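Side-chain contacts in beta sliding clamp (Caulobacter crescentus, PDB 5WCE), which probably encircles DNA as a ring-shaped head-to-tail dimer, tethering DNA polymerases and other proteins to it so that replication is processive: residues L10-R14 with A15-K19; N32-P35 with I36-N39; R237-G241 with A242-T246; V321-G325 with E326-I330; G342-G346 with P347-F351. All coordinates share one frame; numbering follows the deposited sequence.

Contact 1 (L10-R14 with A15-K19); sequences LTIER and AALLK
I12 lies against the first turn of helix 14-25: its CG1 branch meets A16 and the L17 backbone, its CG2 the L17 side chain. CG1 stands anti to the backbone N (chi1 -177°) and carries the extended end of the chain along the helix surface. I12 CG1 is 4.1 Å from A16 CB, and I12 CD1 comes to 3.9 Å from L17 CA. The other branch, I12 CG2, touches the methyl L17 CD2 at 3.9 Å, where the two side chains cross at about a right angle. Cutting I12 back to an alanine removes both branches and is likely to open a gap beside A16 and leave L17 CD2 without this neighbour. Two backbone hydrogen bonds start the helix. L17 N binds E13 O at 2.9 Å, E13 being the N-cap, and L18 N binds R14 O at 2.8 Å. A third kind of contact involves R14, whose extended chain runs beside L18 and points the same way. L18 CD2 lies over one face of the guanidinium, 3.6 Å from R14 NH2. The polar rim of that group is turned to helix 78-87: NH2 bonds R86 O and NE, weakly, V85 O. These carbonyls belong to the last turn of that helix, whose dipole would probably favour a cation. The axes of 10-13 and 15-19 stand at 86°, a sharp strand-to-helix corner in the N-terminal clamp domain. Strand 9-13 pairs with 93-97 on one side and 67-70 on the other, while L17 reaches V94, F51 and V85, and L18 rests on Y82 of helix 78-87.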
loop_
_atom_site.group_PDB
_atom_site.type_symbol
_atom_site.label_atom_id
_atom_site.label_comp_id
_atom_site.label_asym_id
_atom_site.label_seq_id
_atom_site.Cartn_x
_atom_site.Cartn_y
_atom_site.Cartn_z
ATOM N N LEU A 10 3.387 20.516 32.081
ATOM C CA LEU A 10 2.061 19.900 32.125
ATOM C C LEU A 10 2.102 18.414 32.095
ATOM O O LEU A 10 3.106 17.821 31.677
ATOM C CB LEU A 10 1.196 20.416 30.955
ATOM C CG LEU A 10 1.671 20.012 29.545
ATOM C CD1 LEU A 10 1.059 18.691 29.105
ATOM C CD2 LEU A 10 1.400 21.068 28.497
ATOM N N THR A 11 0.986 17.810 32.473
ATOM C CA THR A 11 0.770 16.404 32.328
ATOM C C THR A 11 -0.519 16.215 31.529
ATOM O O THR A 11 -1.473 16.953 31.735
ATOM C CB THR A 11 0.719 15.720 33.698
ATOM O OG1 THR A 11 2.009 15.917 34.332
ATOM C CG2 THR A 11 0.481 14.208 33.568
ATOM N N ILE A 12 -0.516 15.224 30.637
ATOM C CA ILE A 12 -1.641 14.922 29.770
ATOM C C ILE A 12 -1.728 13.428 29.526
ATOM O O ILE A 12 -0.692 12.734 29.416
ATOM C CB ILE A 12 -1.547 15.729 28.437
ATOM C CG1 ILE A 12 -2.749 15.468 27.551
ATOM C CG2 ILE A 12 -0.260 15.432 27.673
ATOM C CD1 ILE A 12 -2.822 16.395 26.376
ATOM N N GLU A 13 -2.960 12.917 29.445
ATOM C CA GLU A 13 -3.153 11.499 29.157
ATOM C C GLU A 13 -2.714 11.185 27.738
ATOM O O GLU A 13 -2.993 11.934 26.811
ATOM C CB GLU A 13 -4.608 11.061 29.401
ATOM C CG GLU A 13 -4.921 11.109 30.900
ATOM C CD GLU A 13 -6.355 10.697 31.249
ATOM O OE1 GLU A 13 -7.255 10.617 30.363
ATOM O OE2 GLU A 13 -6.572 10.470 32.459
ATOM N N ARG A 14 -2.034 10.046 27.587
ATOM C CA ARG A 14 -1.538 9.588 26.275
ATOM C C ARG A 14 -2.676 9.637 25.235
ATOM O O ARG A 14 -2.476 10.177 24.166
ATOM C CB ARG A 14 -0.922 8.185 26.365
ATOM C CG ARG A 14 -0.599 7.578 24.995
ATOM C CD ARG A 14 -0.169 6.128 25.111
ATOM N NE ARG A 14 0.002 5.563 23.787
ATOM C CZ ARG A 14 -0.963 5.075 23.021
ATOM N NH1 ARG A 14 -2.225 5.040 23.423
ATOM N NH2 ARG A 14 -0.663 4.627 21.821
ATOM N N ALA A 15 -3.854 9.092 25.568
ATOM C CA ALA A 15 -4.930 9.012 24.589
ATOM C C ALA A 15 -5.355 10.403 24.131
ATOM O O ALA A 15 -5.540 10.625 22.936
ATOM C CB ALA A 15 -6.114 8.221 25.113
ATOM N N ALA A 16 -5.447 11.352 25.067
ATOM C CA ALA A 16 -5.788 12.739 24.709
ATOM C C ALA A 16 -4.743 13.427 23.859
ATOM O O ALA A 16 -5.044 14.183 22.906
ATOM C CB ALA A 16 -6.037 13.559 25.966
ATOM N N LEU A 17 -3.492 13.218 24.228
ATOM C CA LEU A 17 -2.370 13.807 23.522
ATOM C C LEU A 17 -2.301 13.240 22.117
ATOM O O LEU A 17 -2.133 13.984 21.144
ATOM C CB LEU A 17 -1.056 13.497 24.280
ATOM C CG LEU A 17 0.237 14.015 23.674
ATOM C CD1 LEU A 17 0.180 15.485 23.341
ATOM C CD2 LEU A 17 1.397 13.695 24.630
ATOM N N LEU A 18 -2.460 11.934 22.017
ATOM C CA LEU A 18 -2.415 11.238 20.739
ATOM C C LEU A 18 -3.516 11.662 19.815
ATOM O O LEU A 18 -3.262 11.861 18.635
ATOM C CB LEU A 18 -2.465 9.727 20.938
ATOM C CG LEU A 18 -2.265 8.799 19.757
ATOM C CD1 LEU A 18 -0.904 9.026 19.123
ATOM C CD2 LEU A 18 -2.363 7.363 20.244
ATOM N N LYS A 19 -4.715 11.846 20.363
ATOM C CA LYS A 19 -5.894 12.231 19.555
ATOM C C LYS A 19 -5.668 13.590 18.906
ATOM O O LYS A 19 -5.870 13.771 17.681
ATOM C CB LYS A 19 -7.149 12.187 20.415
ATOM C CG LYS A 19 -8.441 12.666 19.728
ATOM C CD LYS A 19 -9.658 12.425 20.617
ATOM C CE LYS A 19 -10.679 13.549 20.558
ATOM N NZ LYS A 19 -11.943 13.030 21.170
#

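Contact 2 (N32-P35 with I36-N39); sequences NTIP and ILSN
The N32 side-chain amide has L37 above one face, on the oxygen side: L37 CB lies 3.5 Å from N32 OD1, and the two side chains cross at about a right angle. From the opposite side of that plane I34 N approaches the same oxygen in a weak hydrogen bond that closes an Asx turn. The nitrogen edge does more. ND2 gives one N-H to S38 OG at 3.0 Å and the other to I34 O at 2.9 Å, the second bond nearly straight (169°), and both acceptors lie close to the amide plane. CG anti to the backbone N (chi1 159°) turns the amide inward over the turn. I34 O is gripped twice, because L37 N reaches it at 3.0 Å from the face opposite to ND2. S38 N continues the 3-10 turn with a bond to P35 O of 2.9 Å. I34 and L37 run side by side, pointing the same way, I34 CD1 at 4.1 Å from L37 CD1. A water donates to N39 OD1 at 2.6 Å and weakly to P35 O, while N39 ND2 holds T75 OG1. With an alanine in place of N32, S38 OG and I34 O would probably each lose a donor and the loop would be freer to shift. S38 pairs with A78 through the backbone and L37 packs on P125, anchoring the loop that leads from helix 14-25 to strand 39-45. The chemistry implies that a single amide, using oxygen and both N-H groups, ties an irregular approach to the 3-10 turn it precedes.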
loop_
_atom_site.group_PDB
_atom_site.type_symbol
_atom_site.label_atom_id
_atom_site.label_comp_id
_atom_site.label_asym_id
_atom_site.label_seq_id
_atom_site.Cartn_x
_atom_site.Cartn_y
_atom_site.Cartn_z
ATOM N N ASN A 32 8.792 18.924 3.402
ATOM C CA ASN A 32 8.869 20.341 3.707
ATOM C C ASN A 32 10.279 20.779 4.142
ATOM O O ASN A 32 10.951 20.072 4.863
ATOM C CB ASN A 32 7.822 20.696 4.770
ATOM C CG ASN A 32 8.158 21.951 5.483
ATOM O OD1 ASN A 32 7.990 23.039 4.938
ATOM N ND2 ASN A 32 8.755 21.815 6.654
ATOM N N THR A 33 10.688 21.968 3.694
ATOM C CA THR A 33 12.068 22.408 3.731
ATOM C C THR A 33 12.257 23.466 4.826
ATOM O O THR A 33 13.326 23.590 5.368
ATOM C CB THR A 33 12.552 22.923 2.302
ATOM O OG1 THR A 33 13.575 22.055 1.762
ATOM C CG2 THR A 33 13.098 24.358 2.307
ATOM N N ILE A 34 11.220 24.227 5.163
ATOM C CA ILE A 34 11.327 25.288 6.184
ATOM C C ILE A 34 11.073 24.639 7.569
ATOM O O ILE A 34 9.994 24.109 7.813
ATOM C CB ILE A 34 10.346 26.447 5.893
ATOM C CG1 ILE A 34 10.672 27.071 4.509
ATOM C CG2 ILE A 34 10.457 27.553 6.938
ATOM C CD1 ILE A 34 9.448 27.481 3.724
ATOM N N PRO A 35 12.093 24.633 8.446
ATOM C CA PRO A 35 11.996 23.777 9.637
ATOM C C PRO A 35 10.789 24.063 10.506
ATOM O O PRO A 35 10.156 23.138 10.967
ATOM C CB PRO A 35 13.290 24.063 10.377
ATOM C CG PRO A 35 14.260 24.395 9.296
ATOM C CD PRO A 35 13.465 25.149 8.261
ATOM N N ILE A 36 10.425 25.316 10.687
ATOM C CA ILE A 36 9.323 25.588 11.598
ATOM C C ILE A 36 7.967 25.031 11.096
ATOM O O ILE A 36 7.096 24.678 11.888
ATOM C CB ILE A 36 9.248 27.071 12.046
ATOM C CG1 ILE A 36 8.361 27.127 13.301
ATOM C CG2 ILE A 36 8.693 27.939 10.904
ATOM C CD1 ILE A 36 8.556 28.304 14.161
ATOM N N LEU A 37 7.817 24.850 9.784
ATOM C CA LEU A 37 6.593 24.297 9.242
ATOM C C LEU A 37 6.502 22.799 9.476
ATOM O O LEU A 37 5.449 22.236 9.321
ATOM C CB LEU A 37 6.489 24.587 7.739
ATOM C CG LEU A 37 6.511 26.064 7.326
ATOM C CD1 LEU A 37 6.188 26.153 5.827
ATOM C CD2 LEU A 37 5.456 26.834 8.112
ATOM N N SER A 38 7.581 22.164 9.918
ATOM C CA SER A 38 7.528 20.785 10.385
ATOM C C SER A 38 7.054 20.699 11.832
ATOM O O SER A 38 6.854 19.591 12.307
ATOM C CB SER A 38 8.944 20.130 10.292
ATOM O OG SER A 38 9.140 19.821 8.924
ATOM N N ASN A 39 6.887 21.832 12.517
ATOM C CA ASN A 39 6.555 21.830 13.929
ATOM C C ASN A 39 5.094 22.031 14.253
ATOM O O ASN A 39 4.293 22.589 13.429
ATOM C CB ASN A 39 7.409 22.850 14.695
ATOM C CG ASN A 39 8.850 22.381 14.864
ATOM O OD1 ASN A 39 9.248 21.397 14.270
ATOM N ND2 ASN A 39 9.640 23.102 15.677
HETATM O O HOH W 1 11.538 20.944 13.192
#

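Contact 3 (R237-G241 with A242-T246); sequences RFEFG and AAALT
L245 packs beside two phenylalanines, F238 and F240, and runs in the same direction as both. L245 CB sits at the edge of the F240 ring, 4.1 Å from F240 CE2. Its branch end meets the other ring, with L245 CD1 4.1 Å from F238 CD2. This apolar face of the hairpin is closed by helix 210-220: A216 touches F238 and L245, while L219 and M220 touch F240. Four backbone bonds lock the register: F238 N to L245 O and L245 N to F238 O, both 2.8 Å, and two more between F240 and A243. Strands 235-240 and 243-248 thus form a two-residue beta hairpin with a type II' turn from F240 to A243, in which G241 takes the positive phi of 62° that suits glycine. Strand 243-248 also pairs with 58-65, so the hairpin belongs to the sheet that joins the N-terminal and central domains. The other face is close-packed too, but more polar. R237 extends with CG anti to its backbone N (chi1 -173°) and crosses T246 obliquely, R237 CD lying 3.4 Å from T246 OG1. Farther on, A244 CB covers one face of the guanidinium at 3.5 Å from R237 NH2. NH1 makes a salt bridge to E239 OE2, modelled so short that its exact length is doubtful; Q230 and R135 are further partners of R237 and E239 respectively. The loose, solvent side is the turn at G241.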
loop_
_atom_site.group_PDB
_atom_site.type_symbol
_atom_site.label_atom_id
_atom_site.label_comp_id
_atom_site.label_asym_id
_atom_site.label_seq_id
_atom_site.Cartn_x
_atom_site.Cartn_y
_atom_site.Cartn_z
ATOM N N ARG A 237 -13.427 28.247 6.952
ATOM C CA ARG A 237 -13.146 27.610 8.243
ATOM C C ARG A 237 -14.183 26.535 8.536
ATOM O O ARG A 237 -15.398 26.762 8.445
ATOM C CB ARG A 237 -13.091 28.633 9.353
ATOM C CG ARG A 237 -12.634 28.108 10.720
ATOM C CD ARG A 237 -12.316 29.268 11.627
ATOM N NE ARG A 237 -11.845 28.808 12.912
ATOM C CZ ARG A 237 -12.601 28.380 13.908
ATOM N NH1 ARG A 237 -13.937 28.413 13.817
ATOM N NH2 ARG A 237 -12.013 28.011 15.057
ATOM N N PHE A 238 -13.693 25.354 8.884
ATOM C CA PHE A 238 -14.520 24.243 9.298
ATOM C C PHE A 238 -14.209 24.040 10.777
ATOM O O PHE A 238 -13.035 23.868 11.150
ATOM C CB PHE A 238 -14.158 22.988 8.572
ATOM C CG PHE A 238 -14.265 23.057 7.090
ATOM C CD1 PHE A 238 -15.426 22.609 6.452
ATOM C CD2 PHE A 238 -13.160 23.436 6.301
ATOM C CE1 PHE A 238 -15.528 22.638 5.080
ATOM C CE2 PHE A 238 -13.271 23.454 4.925
ATOM C CZ PHE A 238 -14.458 23.046 4.320
ATOM N N GLU A 239 -15.236 24.025 11.601
ATOM C CA GLU A 239 -15.093 23.645 13.016
ATOM C C GLU A 239 -15.774 22.288 13.321
ATOM O O GLU A 239 -16.986 22.103 13.026
ATOM C CB GLU A 239 -15.748 24.715 13.852
ATOM C CG GLU A 239 -14.913 25.334 14.929
ATOM C CD GLU A 239 -15.727 26.340 15.679
ATOM O OE1 GLU A 239 -16.726 25.955 16.348
ATOM O OE2 GLU A 239 -15.434 27.537 15.536
ATOM N N PHE A 240 -15.004 21.387 13.963
ATOM C CA PHE A 240 -15.422 20.009 14.290
ATOM C C PHE A 240 -15.232 19.834 15.799
ATOM O O PHE A 240 -14.229 19.179 16.234
ATOM C CB PHE A 240 -14.500 18.996 13.625
ATOM C CG PHE A 240 -14.119 19.296 12.186
ATOM C CD1 PHE A 240 -14.866 18.719 11.130
ATOM C CD2 PHE A 240 -12.988 20.031 11.874
ATOM C CE1 PHE A 240 -14.504 18.920 9.828
ATOM C CE2 PHE A 240 -12.634 20.260 10.563
ATOM C CZ PHE A 240 -13.407 19.714 9.533
ATOM N N GLY A 241 -16.060 20.480 16.597
ATOM C CA GLY A 241 -15.876 20.508 18.056
ATOM C C GLY A 241 -14.568 21.155 18.502
ATOM O O GLY A 241 -14.350 22.322 18.270
ATOM N N ALA A 242 -13.658 20.375 19.061
ATOM C CA ALA A 242 -12.385 20.916 19.530
ATOM C C ALA A 242 -11.391 21.218 18.385
ATOM O O ALA A 242 -10.490 22.047 18.529
ATOM C CB ALA A 242 -11.762 19.948 20.552
ATOM N N ALA A 243 -11.527 20.529 17.266
ATOM C CA ALA A 243 -10.645 20.724 16.164
ATOM C C ALA A 243 -11.238 21.761 15.184
ATOM O O ALA A 243 -12.492 21.923 15.096
ATOM C CB ALA A 243 -10.383 19.410 15.493
ATOM N N ALA A 244 -10.367 22.487 14.470
ATOM C CA ALA A 244 -10.826 23.465 13.419
ATOM C C ALA A 244 -9.812 23.528 12.293
ATOM O O ALA A 244 -8.587 23.347 12.500
ATOM C CB ALA A 244 -11.036 24.833 14.026
ATOM N N LEU A 245 -10.269 23.711 11.073
ATOM C CA LEU A 245 -9.386 23.816 9.926
ATOM C C LEU A 245 -9.702 25.150 9.265
ATOM O O LEU A 245 -10.854 25.380 8.874
ATOM C CB LEU A 245 -9.657 22.640 9.002
ATOM C CG LEU A 245 -8.830 22.390 7.756
ATOM C CD1 LEU A 245 -9.604 21.414 6.841
ATOM C CD2 LEU A 245 -8.544 23.586 6.931
ATOM N N THR A 246 -8.731 26.052 9.214
ATOM C CA THR A 246 -8.902 27.348 8.547
ATOM C C THR A 246 -8.011 27.337 7.311
ATOM O O THR A 246 -6.826 26.954 7.396
ATOM C CB THR A 246 -8.524 28.508 9.481
ATOM O OG1 THR A 246 -9.181 28.366 10.744
ATOM C CG2 THR A 246 -8.864 29.816 8.851
#

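Contact 4 (V321-G325 with E326-I330); sequences VDYDG and EPFEI
The first torsions of Y323 and F328 turn the two rings toward one another. Y323 holds CG anti to the backbone N (chi1 179°), which sends the ring across the loop, whereas F328 puts CG between its backbone N and carbonyl carbon (chi1 62°), the crowded position, and so turns its ring back toward the tyrosine. The phenol then reaches the backbone three residues on: Y323 OH donates to E326 O at 2.6 Å, a short bond with the donor tilted only slightly from the carbonyl plane. That oxygen lies at the edge of the Y323 ring, in its plane, so it sits beside the hydroxyl, on the CE2 side of the ring. Both Y323 OH and E326 O also lie at the edge of the F328 ring, in plane, with F328 CE1 3.6 Å from Y323 OH. The same CE1 stands 4.0 Å from Y323 CZ. One face of the tyrosine ring is covered by the backbone of G325, whose N sits 3.3 Å above the plane and over its centre. A CB on this glycine would come within about 2.5 Å of Y323 OH, so the missing side chain makes room for the hydroxyl. Around the pair, F328 stacks edge-to-face with F353 and touches V298, as Y323 does, and both lean on K267. The backbone of Y323 bonds G301, and that of F328 bonds V298. A tyrosine hydroxyl here closes the loop between strands 314-320 and 328-333, the two outermost strands of a four-stranded antiparallel sheet in the C-terminal domain of the clamp fold.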
loop_
_atom_site.group_PDB
_atom_site.type_symbol
_atom_site.label_atom_id
_atom_site.label_comp_id
_atom_site.label_asym_id
_atom_site.label_seq_id
_atom_site.Cartn_x
_atom_site.Cartn_y
_atom_site.Cartn_z
ATOM N N VAL A 321 -28.927 -2.530 -23.313
ATOM C CA VAL A 321 -29.320 -1.266 -22.671
ATOM C C VAL A 321 -30.711 -0.904 -23.180
ATOM O O VAL A 321 -31.185 -1.473 -24.154
ATOM C CB VAL A 321 -28.345 -0.094 -22.899
ATOM C CG1 VAL A 321 -26.931 -0.461 -22.450
ATOM C CG2 VAL A 321 -28.384 0.368 -24.366
ATOM N N ASP A 322 -31.343 0.037 -22.467
ATOM C CA ASP A 322 -32.624 0.586 -22.844
ATOM C C ASP A 322 -32.424 1.872 -23.653
ATOM O O ASP A 322 -32.184 2.985 -23.070
ATOM C CB ASP A 322 -33.413 0.879 -21.565
ATOM C CG ASP A 322 -34.887 1.128 -21.813
ATOM O OD1 ASP A 322 -35.366 1.012 -22.934
ATOM O OD2 ASP A 322 -35.626 1.299 -20.825
ATOM N N TYR A 323 -32.571 1.746 -24.979
ATOM C CA TYR A 323 -32.416 2.845 -25.931
ATOM C C TYR A 323 -33.121 2.561 -27.252
ATOM O O TYR A 323 -32.992 1.457 -27.756
ATOM C CB TYR A 323 -30.916 3.080 -26.181
ATOM C CG TYR A 323 -30.592 4.163 -27.158
ATOM C CD1 TYR A 323 -30.857 5.480 -26.852
ATOM C CD2 TYR A 323 -30.016 3.887 -28.413
ATOM C CE1 TYR A 323 -30.564 6.508 -27.734
ATOM C CE2 TYR A 323 -29.748 4.912 -29.312
ATOM C CZ TYR A 323 -29.984 6.231 -28.967
ATOM O OH TYR A 323 -29.708 7.296 -29.831
ATOM N N ASP A 324 -33.782 3.545 -27.856
ATOM C CA ASP A 324 -34.364 3.329 -29.183
ATOM C C ASP A 324 -34.193 4.487 -30.136
ATOM O O ASP A 324 -35.041 4.716 -31.044
ATOM C CB ASP A 324 -35.870 2.984 -29.063
ATOM C CG ASP A 324 -36.421 2.226 -30.309
ATOM O OD1 ASP A 324 -35.664 1.553 -31.045
ATOM O OD2 ASP A 324 -37.635 2.280 -30.553
ATOM N N GLY A 325 -33.114 5.213 -29.986
ATOM C CA GLY A 325 -32.814 6.308 -30.906
ATOM C C GLY A 325 -31.894 5.928 -32.050
ATOM O O GLY A 325 -31.693 4.736 -32.365
ATOM N N GLU A 326 -31.309 6.957 -32.642
ATOM C CA GLU A 326 -30.404 6.818 -33.742
ATOM C C GLU A 326 -29.110 6.157 -33.225
ATOM O O GLU A 326 -28.716 6.412 -32.111
ATOM C CB GLU A 326 -30.088 8.224 -34.286
ATOM C CG GLU A 326 -29.264 8.227 -35.539
ATOM C CD GLU A 326 -28.877 9.612 -36.028
ATOM O OE1 GLU A 326 -29.442 10.614 -35.517
ATOM O OE2 GLU A 326 -28.021 9.643 -36.961
ATOM N N PRO A 327 -28.473 5.302 -34.032
ATOM C CA PRO A 327 -27.178 4.757 -33.649
ATOM C C PRO A 327 -26.083 5.796 -33.715
ATOM O O PRO A 327 -26.168 6.714 -34.521
ATOM C CB PRO A 327 -26.931 3.625 -34.658
ATOM C CG PRO A 327 -27.899 3.827 -35.749
ATOM C CD PRO A 327 -29.009 4.704 -35.268
ATOM N N PHE A 328 -25.085 5.695 -32.860
ATOM C CA PHE A 328 -23.941 6.567 -32.930
ATOM C C PHE A 328 -22.784 5.892 -32.213
ATOM O O PHE A 328 -23.015 4.920 -31.503
ATOM C CB PHE A 328 -24.242 7.938 -32.306
ATOM C CG PHE A 328 -24.582 7.878 -30.878
ATOM C CD1 PHE A 328 -25.866 7.616 -30.477
ATOM C CD2 PHE A 328 -23.615 8.127 -29.921
ATOM C CE1 PHE A 328 -26.217 7.608 -29.137
ATOM C CE2 PHE A 328 -23.949 8.131 -28.562
ATOM C CZ PHE A 328 -25.218 7.831 -28.163
ATOM N N GLU A 329 -21.583 6.453 -32.386
ATOM C CA GLU A 329 -20.373 5.978 -31.749
ATOM C C GLU A 329 -19.749 7.155 -30.986
ATOM O O GLU A 329 -19.728 8.273 -31.471
ATOM C CB GLU A 329 -19.413 5.401 -32.766
ATOM C CG GLU A 329 -19.969 4.172 -33.516
ATOM C CD GLU A 329 -20.883 4.561 -34.705
ATOM O OE1 GLU A 329 -20.435 5.363 -35.576
ATOM O OE2 GLU A 329 -22.045 4.061 -34.776
ATOM N N ILE A 330 -19.289 6.900 -29.759
ATOM C CA ILE A 330 -18.691 7.939 -28.930
ATOM C C ILE A 330 -17.614 7.261 -28.089
ATOM O O ILE A 330 -17.761 6.073 -27.725
ATOM C CB ILE A 330 -19.788 8.623 -28.072
ATOM C CG1 ILE A 330 -19.307 9.929 -27.438
ATOM C CG2 ILE A 330 -20.371 7.692 -27.016
ATOM C CD1 ILE A 330 -20.426 10.707 -26.770
#

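Contact 5 (G342-G346 with P347-F351); sequences GQIAG and PQAEF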
loop_
_atom_site.group_PDB
_atom_site.type_symbol
_atom_site.label_atom_id
_atom_site.label_comp_id
_atom_site.label_asym_id
_atom_site.label_seq_id
_atom_site.Cartn_x
_atom_site.Cartn_y
_atom_site.Cartn_z
ATOM N N GLY A 342 -18.987 4.502 -10.485
ATOM C CA GLY A 342 -18.665 4.358 -9.038
ATOM C C GLY A 342 -19.439 5.261 -8.095
ATOM O O GLY A 342 -19.498 4.986 -6.920
ATOM N N GLN A 343 -20.020 6.350 -8.594
ATOM C CA GLN A 343 -20.819 7.276 -7.788
ATOM C C GLN A 343 -22.287 6.975 -7.798
ATOM O O GLN A 343 -22.989 7.423 -6.925
ATOM C CB GLN A 343 -20.607 8.722 -8.258
ATOM C CG GLN A 343 -19.192 9.210 -8.045
ATOM C CD GLN A 343 -18.815 9.218 -6.575
ATOM O OE1 GLN A 343 -19.666 9.439 -5.699
ATOM N NE2 GLN A 343 -17.570 8.887 -6.295
ATOM N N ILE A 344 -22.742 6.189 -8.749
ATOM C CA ILE A 344 -24.156 5.945 -8.917
ATOM C C ILE A 344 -24.616 5.074 -7.741
ATOM O O ILE A 344 -23.990 4.053 -7.440
ATOM C CB ILE A 344 -24.394 5.244 -10.278
ATOM C CG1 ILE A 344 -24.040 6.209 -11.433
ATOM C CG2 ILE A 344 -25.792 4.698 -10.404
ATOM C CD1 ILE A 344 -24.793 7.510 -11.510
ATOM N N ALA A 345 -25.707 5.484 -7.085
ATOM C CA ALA A 345 -26.098 4.912 -5.778
ATOM C C ALA A 345 -27.045 3.715 -5.889
ATOM O O ALA A 345 -27.280 3.041 -4.893
ATOM C CB ALA A 345 -26.737 6.008 -4.915
ATOM N N GLY A 346 -27.678 3.509 -7.054
ATOM C CA GLY A 346 -28.637 2.423 -7.228
ATOM C C GLY A 346 -28.316 1.549 -8.417
ATOM O O GLY A 346 -27.271 1.697 -9.005
ATOM N N PRO A 347 -29.275 0.723 -8.847
ATOM C CA PRO A 347 -28.923 -0.222 -9.904
ATOM C C PRO A 347 -28.839 0.375 -11.315
ATOM O O PRO A 347 -28.142 -0.193 -12.134
ATOM C CB PRO A 347 -30.018 -1.287 -9.820
ATOM C CG PRO A 347 -31.173 -0.587 -9.192
ATOM C CD PRO A 347 -30.552 0.380 -8.208
ATOM N N GLN A 348 -29.562 1.449 -11.604
ATOM C CA GLN A 348 -29.494 2.053 -12.934
ATOM C C GLN A 348 -28.688 3.334 -13.026
ATOM O O GLN A 348 -28.568 4.089 -12.077
ATOM C CB GLN A 348 -30.878 2.350 -13.491
ATOM C CG GLN A 348 -31.858 1.212 -13.348
ATOM C CD GLN A 348 -32.804 1.106 -14.520
ATOM O OE1 GLN A 348 -33.844 1.818 -14.588
ATOM N NE2 GLN A 348 -32.468 0.188 -15.454
ATOM N N ALA A 349 -28.150 3.581 -14.216
ATOM C CA ALA A 349 -27.601 4.868 -14.537
ATOM C C ALA A 349 -28.301 5.314 -15.812
ATOM O O ALA A 349 -28.651 4.497 -16.662
ATOM C CB ALA A 349 -26.103 4.820 -14.720
ATOM N N GLU A 350 -28.519 6.602 -15.902
ATOM C CA GLU A 350 -29.108 7.231 -17.082
ATOM C C GLU A 350 -28.098 8.142 -17.719
ATOM O O GLU A 350 -27.546 9.078 -17.056
ATOM C CB GLU A 350 -30.381 8.021 -16.731
ATOM C CG GLU A 350 -31.033 8.743 -17.893
ATOM C CD GLU A 350 -32.276 9.533 -17.470
ATOM O OE1 GLU A 350 -33.021 9.048 -16.645
ATOM O OE2 GLU A 350 -32.482 10.686 -17.917
ATOM N N PHE A 351 -27.901 7.936 -19.023
ATOM C CA PHE A 351 -27.004 8.744 -19.827
ATOM C C PHE A 351 -27.822 9.552 -20.820
ATOM O O PHE A 351 -28.777 9.014 -21.448
ATOM C CB PHE A 351 -26.052 7.856 -20.633
ATOM C CG PHE A 351 -25.005 7.198 -19.824
ATOM C CD1 PHE A 351 -25.344 6.144 -18.926
ATOM C CD2 PHE A 351 -23.678 7.553 -19.961
ATOM C CE1 PHE A 351 -24.347 5.499 -18.205
ATOM C CE2 PHE A 351 -22.703 6.911 -19.223
ATOM C CZ PHE A 351 -23.052 5.924 -18.317
#
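I344 overlaps the backbone of Q348 and the methyl of A349 with separate branches. I344 CG2 rests against Q348 O at 3.3 Å, a close van der Waals approach to a carbonyl oxygen. The other branch, CG1, stands anti to the carbonyl carbon (chi1 -66°) and lies 4.1 Å from A349 CB. No hydrogen bond joins the two segments, and packing does the work. Between I344 and Q348 the chain passes through A345, G346 and P347, a turn in which G346 is extended and A345 and P347 are exposed. A CB on G346 would fall about 2.8 Å from P347 CD, so at this backbone shape glycine avoids a clash with the proline ring. The turn takes the chain from the end of helix 334-343 into strand 348-353, part of the eight-stranded antiparallel sheet that spans the central and C-terminal domains of the clamp. There the strand lies between 267-272 and 360-364. A349 pairs with L271 through the backbone and touches it with its methyl, while P347 pairs with N273, which also meets the side chains of I344 and A349. I344 also touches D364, whose carboxylate accepts from A345 N and so pins the turn to strand 360-364.

Overall arrangement
Contacts 1, 2 and 3 lie in one half of the chain and contacts 4 and 5 in the other. Contact 3 is the most buried, a sheet hairpin with an apolar face and a more polar one; the other four join buried residues to exposed ones at corners and loops. Contacts 1 and 5 are both helix-strand corners in opposite order, the first tied by helix bonds as well as packing, the second with no hydrogen bond between its own segments. Contacts 2 and 4 brace loops with a polar side chain, an amide in one and a phenol in the other. Strand 328-333 of contact 4 runs into helix 334-343 of contact 5, their centres about 18 Å apart.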